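Long-range contact in CELL WALL surface anchor family protein (Streptococcus pneumoniae, PDB 2WW8), which forms the pilus adhesin RrgA, which probably attaches the bacterium to host cells through recognition of surface molecules: residues Asp643-Asp655 / Val663-Leu676. Sequence-based numbering, arbitrary orientation.
Sequences DGGLLKNAKVLYD and VTGLYLGTDEKVTL
Lys651 and Thr664 pair across a beta hairpin of the Ig-like domain of this tip pilin, and the hairpin illustrates how a sandwich edge can be dry on one face and wet at its end. Strand 651-655 is an edge strand of its sheet, antiparallel to strand 660-668. Thr664 N donates to Lys651 O at 3.0 Å, and Lys651 N donates back to Thr664 O at 3.1 Å.

The tight part faces the interior. Val652 and Val663, a non-hydrogen-bonded pair, point there together; CG1 of Val652, anti to its backbone nitrogen (chi1 -172°), obliquely meets CD1 of Leu676 from the opposing strand 673-682. Farther along, CD2 of Leu647 touches CG2 of Val674 at 3.8 Å, with Leu623 packed against Val674. At the sandwich end, both methyls of Leu646 sit against Glu672, CD2 lying 3.5 Å from the carboxylate carbon CD. That carboxylate is held in turn: OE1 accepts from Gly669 N across the type II turn and also forms a salt bridge with Lys591.

Past Gly665, which belongs to a G1 bulge with Leu666 opposite Gly596, the partner chain turns off through the type I turn Leu647 to Ala650, and water bridges the two backbones. One molecule donates to Leu646 O and Gly665 O and accepts from Asn649 N; a second links Leu646 O to Tyr667 N. On the outer face, where Lys651 is exposed, a third water donates to Asn649 O and lies 2.7 Å from Thr664 OG1.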
ATOM      1  N   ASP A 643      20.830  -7.275  15.890  1.00 13.50           N
ATOM      2  CA  ASP A 643      20.669  -6.876  17.253  1.00 14.62           C
ATOM      3  C   ASP A 643      19.184  -6.595  17.520  1.00 14.66           C
ATOM      4  O   ASP A 643      18.817  -6.001  18.527  1.00 14.74           O
ATOM      5  CB  ASP A 643      21.467  -5.586  17.490  1.00 16.36           C
ATOM      6  CG  ASP A 643      21.022  -4.419  16.592  1.00 15.65           C
ATOM      7  OD1 ASP A 643      20.319  -4.610  15.591  1.00 17.26           O
ATOM      8  OD2 ASP A 643      21.405  -3.258  16.852  1.00 22.40           O
ATOM      9  N   GLY A 644      18.315  -7.005  16.611  1.00 13.24           N
ATOM     10  CA  GLY A 644      16.907  -6.634  16.696  1.00 13.33           C
ATOM     11  C   GLY A 644      16.559  -5.359  15.951  1.00 13.19           C
ATOM     12  O   GLY A 644      15.381  -5.058  15.862  1.00 14.03           O
ATOM     13  N   GLY A 645      17.541  -4.630  15.425  1.00 12.28           N
ATOM     14  CA  GLY A 645      17.318  -3.488  14.560  1.00 10.67           C
ATOM     15  C   GLY A 645      16.251  -2.521  15.054  1.00 11.00           C
ATOM     16  O   GLY A 645      16.198  -2.148  16.232  1.00 12.41           O
ATOM     17  N   LEU A 646      15.389  -2.090  14.148  1.00 11.34           N
ATOM     18  CA  LEU A 646      14.324  -1.135  14.502  1.00 12.07           C
ATOM     19  C   LEU A 646      13.403  -1.644  15.634  1.00 12.41           C
ATOM     20  O   LEU A 646      12.761  -0.881  16.364  1.00 13.01           O
ATOM     21  CB  LEU A 646      13.500  -0.851  13.242  1.00 10.52           C
ATOM     22  CG  LEU A 646      14.305  -0.137  12.114  1.00 12.29           C
ATOM     23  CD1 LEU A 646      13.420  -0.146  10.924  1.00 13.37           C
ATOM     24  CD2 LEU A 646      14.674   1.327  12.480  1.00 14.89           C
ATOM     25  N   LEU A 647      13.344  -2.952  15.827  1.00 12.31           N
ATOM     26  CA  LEU A 647      12.414  -3.507  16.841  1.00 13.57           C
ATOM     27  C   LEU A 647      13.078  -3.807  18.186  1.00 12.21           C
ATOM     28  O   LEU A 647      12.451  -4.380  19.083  1.00 11.83           O
ATOM     29  CB  LEU A 647      11.687  -4.750  16.269  1.00 12.01           C
ATOM     30  CG  LEU A 647      10.881  -4.442  15.009  1.00 14.80           C
ATOM     31  CD1 LEU A 647      10.175  -5.707  14.545  1.00 14.31           C
ATOM     32  CD2 LEU A 647       9.849  -3.266  15.244  1.00 17.94           C
ATOM     33  N   LYS A 648      14.333  -3.384  18.317  1.00 11.82           N
ATOM     34  CA  LYS A 648      15.150  -3.699  19.506  1.00 13.24           C
ATOM     35  C   LYS A 648      14.373  -3.418  20.809  1.00 13.52           C
ATOM     36  O   LYS A 648      14.469  -4.158  21.792  1.00 11.88           O
ATOM     37  CB  LYS A 648      16.413  -2.817  19.415  1.00 14.12           C
ATOM     38  CG  LYS A 648      17.336  -2.920  20.571  1.00 21.10           C
ATOM     39  CD  LYS A 648      18.532  -1.982  20.309  1.00 20.70           C
ATOM     40  CE  LYS A 648      19.234  -2.350  19.027  1.00 14.35           C
ATOM     41  NZ  LYS A 648      20.635  -1.940  19.145  1.00 19.50           N
ATOM     42  N   ASN A 649      13.571  -2.350  20.830  1.00 13.25           N
ATOM     43  CA  ASN A 649      12.860  -1.981  22.054  1.00 12.25           C
ATOM     44  C   ASN A 649      11.345  -2.036  21.889  1.00 12.92           C
ATOM     45  O   ASN A 649      10.612  -1.472  22.739  1.00 14.11           O
ATOM     46  CB  ASN A 649      13.341  -0.575  22.535  1.00 11.73           C
ATOM     47  CG  ASN A 649      14.799  -0.579  23.016  1.00 11.72           C
ATOM     48  OD1 ASN A 649      15.678   0.166  22.542  1.00 11.64           O
ATOM     49  ND2 ASN A 649      15.068  -1.455  23.953  1.00  6.04           N
ATOM     50  N   ALA A 650      10.849  -2.674  20.824  1.00 11.89           N
ATOM     51  CA  ALA A 650       9.405  -2.692  20.553  1.00 13.09           C
ATOM     52  C   ALA A 650       8.739  -3.818  21.336  1.00 14.93           C
ATOM     53  O   ALA A 650       9.345  -4.879  21.486  1.00 14.91           O
ATOM     54  CB  ALA A 650       9.081  -2.870  19.053  1.00 12.94           C
ATOM     55  N   LYS A 651       7.542  -3.568  21.876  1.00 15.65           N
ATOM     56  CA  LYS A 651       6.790  -4.621  22.540  1.00 16.56           C
ATOM     57  C   LYS A 651       5.377  -4.526  22.010  1.00 17.70           C
ATOM     58  O   LYS A 651       4.892  -3.418  21.759  1.00 14.88           O
ATOM     59  CB  LYS A 651       6.752  -4.403  24.047  1.00 16.62           C
ATOM     60  CG  LYS A 651       7.889  -5.094  24.752  1.00 25.64           C
ATOM     61  CD  LYS A 651       8.797  -4.126  25.430  1.00 30.17           C
ATOM     62  CE  LYS A 651       9.980  -4.929  26.001  1.00 39.08           C
ATOM     63  NZ  LYS A 651      10.935  -5.593  25.031  1.00 43.73           N
ATOM     64  N   VAL A 652       4.720  -5.689  21.881  1.00 16.06           N
ATOM     65  CA  VAL A 652       3.307  -5.770  21.543  1.00 15.74           C
ATOM     66  C   VAL A 652       2.560  -6.281  22.768  1.00 16.33           C
ATOM     67  O   VAL A 652       2.845  -7.387  23.240  1.00 15.93           O
ATOM     68  CB  VAL A 652       3.098  -6.652  20.315  1.00 16.06           C
ATOM     69  CG1 VAL A 652       1.652  -6.576  19.848  1.00 17.33           C
ATOM     70  CG2 VAL A 652       4.044  -6.187  19.178  1.00 15.17           C
ATOM     71  N   LEU A 653       1.620  -5.494  23.290  1.00 14.66           N
ATOM     72  CA  LEU A 653       0.881  -5.832  24.509  1.00 17.69           C
ATOM     73  C   LEU A 653      -0.609  -5.903  24.223  1.00 17.50           C
ATOM     74  O   LEU A 653      -1.137  -5.279  23.274  1.00 18.70           O
ATOM     75  CB  LEU A 653       1.120  -4.791  25.617  1.00 17.53           C
ATOM     76  CG  LEU A 653       2.633  -4.546  25.733  1.00 21.65           C
ATOM     77  CD1 LEU A 653       2.977  -3.292  26.526  1.00 26.96           C
ATOM     78  CD2 LEU A 653       3.275  -5.822  26.461  1.00 21.30           C
ATOM     79  N   TYR A 654      -1.295  -6.677  25.054  1.00 16.15           N
ATOM     80  CA  TYR A 654      -2.729  -6.819  24.835  1.00 16.76           C
ATOM     81  C   TYR A 654      -3.392  -6.715  26.198  1.00 18.18           C
ATOM     82  O   TYR A 654      -3.127  -7.555  27.065  1.00 16.86           O
ATOM     83  CB  TYR A 654      -3.114  -8.181  24.260  1.00 14.59           C
ATOM     84  CG  TYR A 654      -4.646  -8.349  24.150  1.00 16.40           C
ATOM     85  CD1 TYR A 654      -5.408  -7.528  23.304  1.00 18.26           C
ATOM     86  CD2 TYR A 654      -5.325  -9.297  24.888  1.00 17.57           C
ATOM     87  CE1 TYR A 654      -6.786  -7.652  23.206  1.00 20.05           C
ATOM     88  CE2 TYR A 654      -6.728  -9.439  24.801  1.00 18.47           C
ATOM     89  CZ  TYR A 654      -7.441  -8.634  23.935  1.00 20.13           C
ATOM     90  OH  TYR A 654      -8.804  -8.757  23.797  1.00 19.71           O
ATOM     91  N   ASP A 655      -4.211  -5.683  26.390  1.00 18.87           N
ATOM     92  CA  ASP A 655      -4.873  -5.464  27.682  1.00 21.00           C
ATOM     93  C   ASP A 655      -6.226  -6.188  27.579  1.00 21.87           C
ATOM     94  O   ASP A 655      -7.060  -5.820  26.739  1.00 20.57           O
ATOM     95  CB  ASP A 655      -5.066  -3.958  27.945  1.00 21.93           C
ATOM     96  CG  ASP A 655      -3.753  -3.124  27.817  1.00 29.62           C
ATOM     97  OD1 ASP A 655      -2.667  -3.553  28.316  1.00 29.98           O
ATOM     98  OD2 ASP A 655      -3.767  -2.009  27.203  1.00 32.23           O
ATOM     99  N   VAL A 663       1.389  -1.100  20.864  1.00 16.50           N
ATOM    100  CA  VAL A 663       2.770  -1.334  20.445  1.00 15.25           C
ATOM    101  C   VAL A 663       3.589  -0.154  20.971  1.00 15.77           C
ATOM    102  O   VAL A 663       3.316   1.000  20.626  1.00 15.66           O
ATOM    103  CB  VAL A 663       2.909  -1.474  18.907  1.00 15.44           C
ATOM    104  CG1 VAL A 663       4.412  -1.695  18.538  1.00 12.90           C
ATOM    105  CG2 VAL A 663       1.979  -2.512  18.314  1.00 14.26           C
ATOM    106  N   THR A 664       4.589  -0.458  21.795  1.00 16.35           N
ATOM    107  CA  THR A 664       5.461   0.525  22.413  1.00 16.30           C
ATOM    108  C   THR A 664       6.870   0.435  21.866  1.00 14.78           C
ATOM    109  O   THR A 664       7.231  -0.576  21.292  1.00 17.77           O
ATOM    110  CB  THR A 664       5.467   0.367  23.960  1.00 18.70           C
ATOM    111  OG1 THR A 664       6.043  -0.893  24.276  1.00 17.37           O
ATOM    112  CG2 THR A 664       4.025   0.443  24.612  1.00 14.34           C
ATOM    113  N   GLY A 665       7.648   1.499  22.028  1.00 13.94           N
ATOM    114  CA  GLY A 665       9.076   1.469  21.771  1.00 13.75           C
ATOM    115  C   GLY A 665       9.419   1.633  20.298  1.00 12.77           C
ATOM    116  O   GLY A 665      10.311   0.937  19.840  1.00 11.87           O
ATOM    117  N   LEU A 666       8.692   2.478  19.569  1.00 11.63           N
ATOM    118  CA  LEU A 666       8.966   2.696  18.151  1.00 12.44           C
ATOM    119  C   LEU A 666       9.958   3.831  17.987  1.00 11.21           C
ATOM    120  O   LEU A 666       9.722   4.903  18.531  1.00 12.54           O
ATOM    121  CB  LEU A 666       7.686   3.138  17.397  1.00 12.20           C
ATOM    122  CG  LEU A 666       6.595   2.014  17.447  1.00 18.34           C
ATOM    123  CD1 LEU A 666       5.259   2.391  16.749  1.00 16.30           C
ATOM    124  CD2 LEU A 666       7.173   0.784  16.770  1.00 17.72           C
ATOM    125  N   TYR A 667      10.990   3.627  17.175  1.00 13.21           N
ATOM    126  CA  TYR A 667      12.017   4.634  16.862  1.00 12.90           C
ATOM    127  C   TYR A 667      12.256   4.570  15.353  1.00 13.49           C
ATOM    128  O   TYR A 667      12.835   3.584  14.901  1.00 14.26           O
ATOM    129  CB  TYR A 667      13.328   4.389  17.629  1.00 13.19           C
ATOM    130  CG  TYR A 667      13.237   4.447  19.157  1.00 12.81           C
ATOM    131  CD1 TYR A 667      12.698   3.362  19.894  1.00 15.64           C
ATOM    132  CD2 TYR A 667      13.695   5.566  19.854  1.00 11.29           C
ATOM    133  CE1 TYR A 667      12.621   3.424  21.262  1.00 14.11           C
ATOM    134  CE2 TYR A 667      13.649   5.621  21.270  1.00 14.25           C
ATOM    135  CZ  TYR A 667      13.081   4.537  21.939  1.00 14.55           C
ATOM    136  OH  TYR A 667      13.005   4.507  23.326  1.00 17.91           O
ATOM    137  N   LEU A 668      11.745   5.532  14.585  1.00 12.53           N
ATOM    138  CA  LEU A 668      11.746   5.497  13.120  1.00 13.80           C
ATOM    139  C   LEU A 668      12.026   6.853  12.506  1.00 13.09           C
ATOM    140  O   LEU A 668      11.415   7.894  12.897  1.00 10.95           O
ATOM    141  CB  LEU A 668      10.383   5.016  12.606  1.00 14.32           C
ATOM    142  CG  LEU A 668       9.973   3.657  13.180  1.00 19.04           C
ATOM    143  CD1 LEU A 668       8.466   3.473  13.078  1.00 14.15           C
ATOM    144  CD2 LEU A 668      10.747   2.522  12.485  1.00 19.10           C
ATOM    145  N   GLY A 669      12.979   6.796  11.571  1.00 11.76           N
ATOM    146  CA  GLY A 669      13.304   7.888  10.678  1.00 12.12           C
ATOM    147  C   GLY A 669      12.832   7.624   9.266  1.00 12.67           C
ATOM    148  O   GLY A 669      11.958   6.792   9.008  1.00 12.66           O
ATOM    149  N   THR A 670      13.391   8.384   8.342  1.00 14.41           N
ATOM    150  CA  THR A 670      12.981   8.313   6.943  1.00 15.97           C
ATOM    151  C   THR A 670      13.243   6.901   6.415  1.00 16.08           C
ATOM    152  O   THR A 670      14.289   6.349   6.706  1.00 17.47           O
ATOM    153  CB  THR A 670      13.837   9.364   6.176  1.00 15.97           C
ATOM    154  OG1 THR A 670      13.338  10.679   6.482  1.00 14.49           O
ATOM    155  CG2 THR A 670      13.811   9.123   4.665  1.00 16.87           C
ATOM    156  N   ASP A 671      12.329   6.309   5.664  1.00 16.91           N
ATOM    157  CA  ASP A 671      12.479   4.974   5.088  1.00 18.47           C
ATOM    158  C   ASP A 671      12.558   3.858   6.135  1.00 18.39           C
ATOM    159  O   ASP A 671      13.022   2.779   5.793  1.00 20.31           O
ATOM    160  CB  ASP A 671      13.634   4.856   4.075  1.00 20.25           C
ATOM    161  CG  ASP A 671      13.392   5.700   2.795  1.00 27.71           C
ATOM    162  OD1 ASP A 671      12.240   5.765   2.304  1.00 33.77           O
ATOM    163  OD2 ASP A 671      14.340   6.330   2.257  1.00 31.96           O
ATOM    164  N   GLU A 672      12.105   4.096   7.364  1.00 15.45           N
ATOM    165  CA  GLU A 672      12.062   3.077   8.401  1.00 13.56           C
ATOM    166  C   GLU A 672      10.610   2.835   8.657  1.00 14.85           C
ATOM    167  O   GLU A 672       9.873   3.762   9.044  1.00 15.81           O
ATOM    168  CB  GLU A 672      12.792   3.546   9.687  1.00 12.68           C
ATOM    169  CG  GLU A 672      14.281   3.768   9.345  1.00 15.86           C
ATOM    170  CD  GLU A 672      15.209   4.116  10.504  1.00 22.09           C
ATOM    171  OE1 GLU A 672      14.809   4.797  11.495  1.00 18.07           O
ATOM    172  OE2 GLU A 672      16.396   3.700  10.379  1.00 22.58           O
ATOM    173  N   LYS A 673      10.197   1.579   8.512  1.00 12.54           N
ATOM    174  CA  LYS A 673       8.788   1.290   8.560  1.00 11.47           C
ATOM    175  C   LYS A 673       8.506  -0.002   9.324  1.00 13.09           C
ATOM    176  O   LYS A 673       9.212  -0.989   9.143  1.00 14.91           O
ATOM    177  CB  LYS A 673       8.281   1.211   7.159  1.00 10.08           C
ATOM    178  CG  LYS A 673       6.758   0.867   7.010  1.00 14.01           C
ATOM    179  CD  LYS A 673       6.539   0.910   5.470  1.00 20.56           C
ATOM    180  CE  LYS A 673       5.066   0.845   5.049  1.00 26.31           C
ATOM    181  NZ  LYS A 673       4.851   0.178   3.686  1.00 29.94           N
ATOM    182  N   VAL A 674       7.517   0.015  10.210  1.00 13.62           N
ATOM    183  CA  VAL A 674       7.163  -1.188  11.001  1.00 15.07           C
ATOM    184  C   VAL A 674       5.754  -1.608  10.576  1.00 15.92           C
ATOM    185  O   VAL A 674       4.943  -0.712  10.258  1.00 15.38           O
ATOM    186  CB  VAL A 674       7.100  -0.775  12.484  1.00 15.92           C
ATOM    187  CG1 VAL A 674       6.516  -1.866  13.373  1.00 19.64           C
ATOM    188  CG2 VAL A 674       8.557  -0.527  12.925  1.00 18.25           C
ATOM    189  N   THR A 675       5.497  -2.920  10.592  1.00 14.18           N
ATOM    190  CA  THR A 675       4.196  -3.547  10.244  1.00 15.48           C
ATOM    191  C   THR A 675       3.701  -4.468  11.355  1.00 16.10           C
ATOM    192  O   THR A 675       4.456  -5.326  11.853  1.00 15.18           O
ATOM    193  CB  THR A 675       4.343  -4.380   8.955  1.00 15.10           C
ATOM    194  OG1 THR A 675       4.884  -3.539   7.930  1.00 18.05           O
ATOM    195  CG2 THR A 675       2.998  -5.001   8.459  1.00 13.13           C
ATOM    196  N   LEU A 676       2.451  -4.268  11.769  1.00 15.57           N
ATOM    197  CA  LEU A 676       1.833  -5.134  12.747  1.00 15.74           C
ATOM    198  C   LEU A 676       0.690  -5.876  12.032  1.00 16.83           C
ATOM    199  O   LEU A 676      -0.089  -5.259  11.305  1.00 15.97           O
ATOM    200  CB  LEU A 676       1.234  -4.317  13.885  1.00 14.86           C
ATOM    201  CG  LEU A 676       0.273  -5.055  14.830  1.00 15.34           C
ATOM    202  CD1 LEU A 676       0.983  -6.029  15.750  1.00 15.44           C
ATOM    203  CD2 LEU A 676      -0.527  -4.082  15.716  1.00 13.61           C
TER
HETATM  204  O   HOH W   1      12.763  -0.474  18.937  1.00 11.90           O
HETATM  205  O   HOH W   2      11.200   1.325  15.627  1.00 20.58           O
HETATM  206  O   HOH W   3       8.710  -0.778  24.655  1.00 18.53           O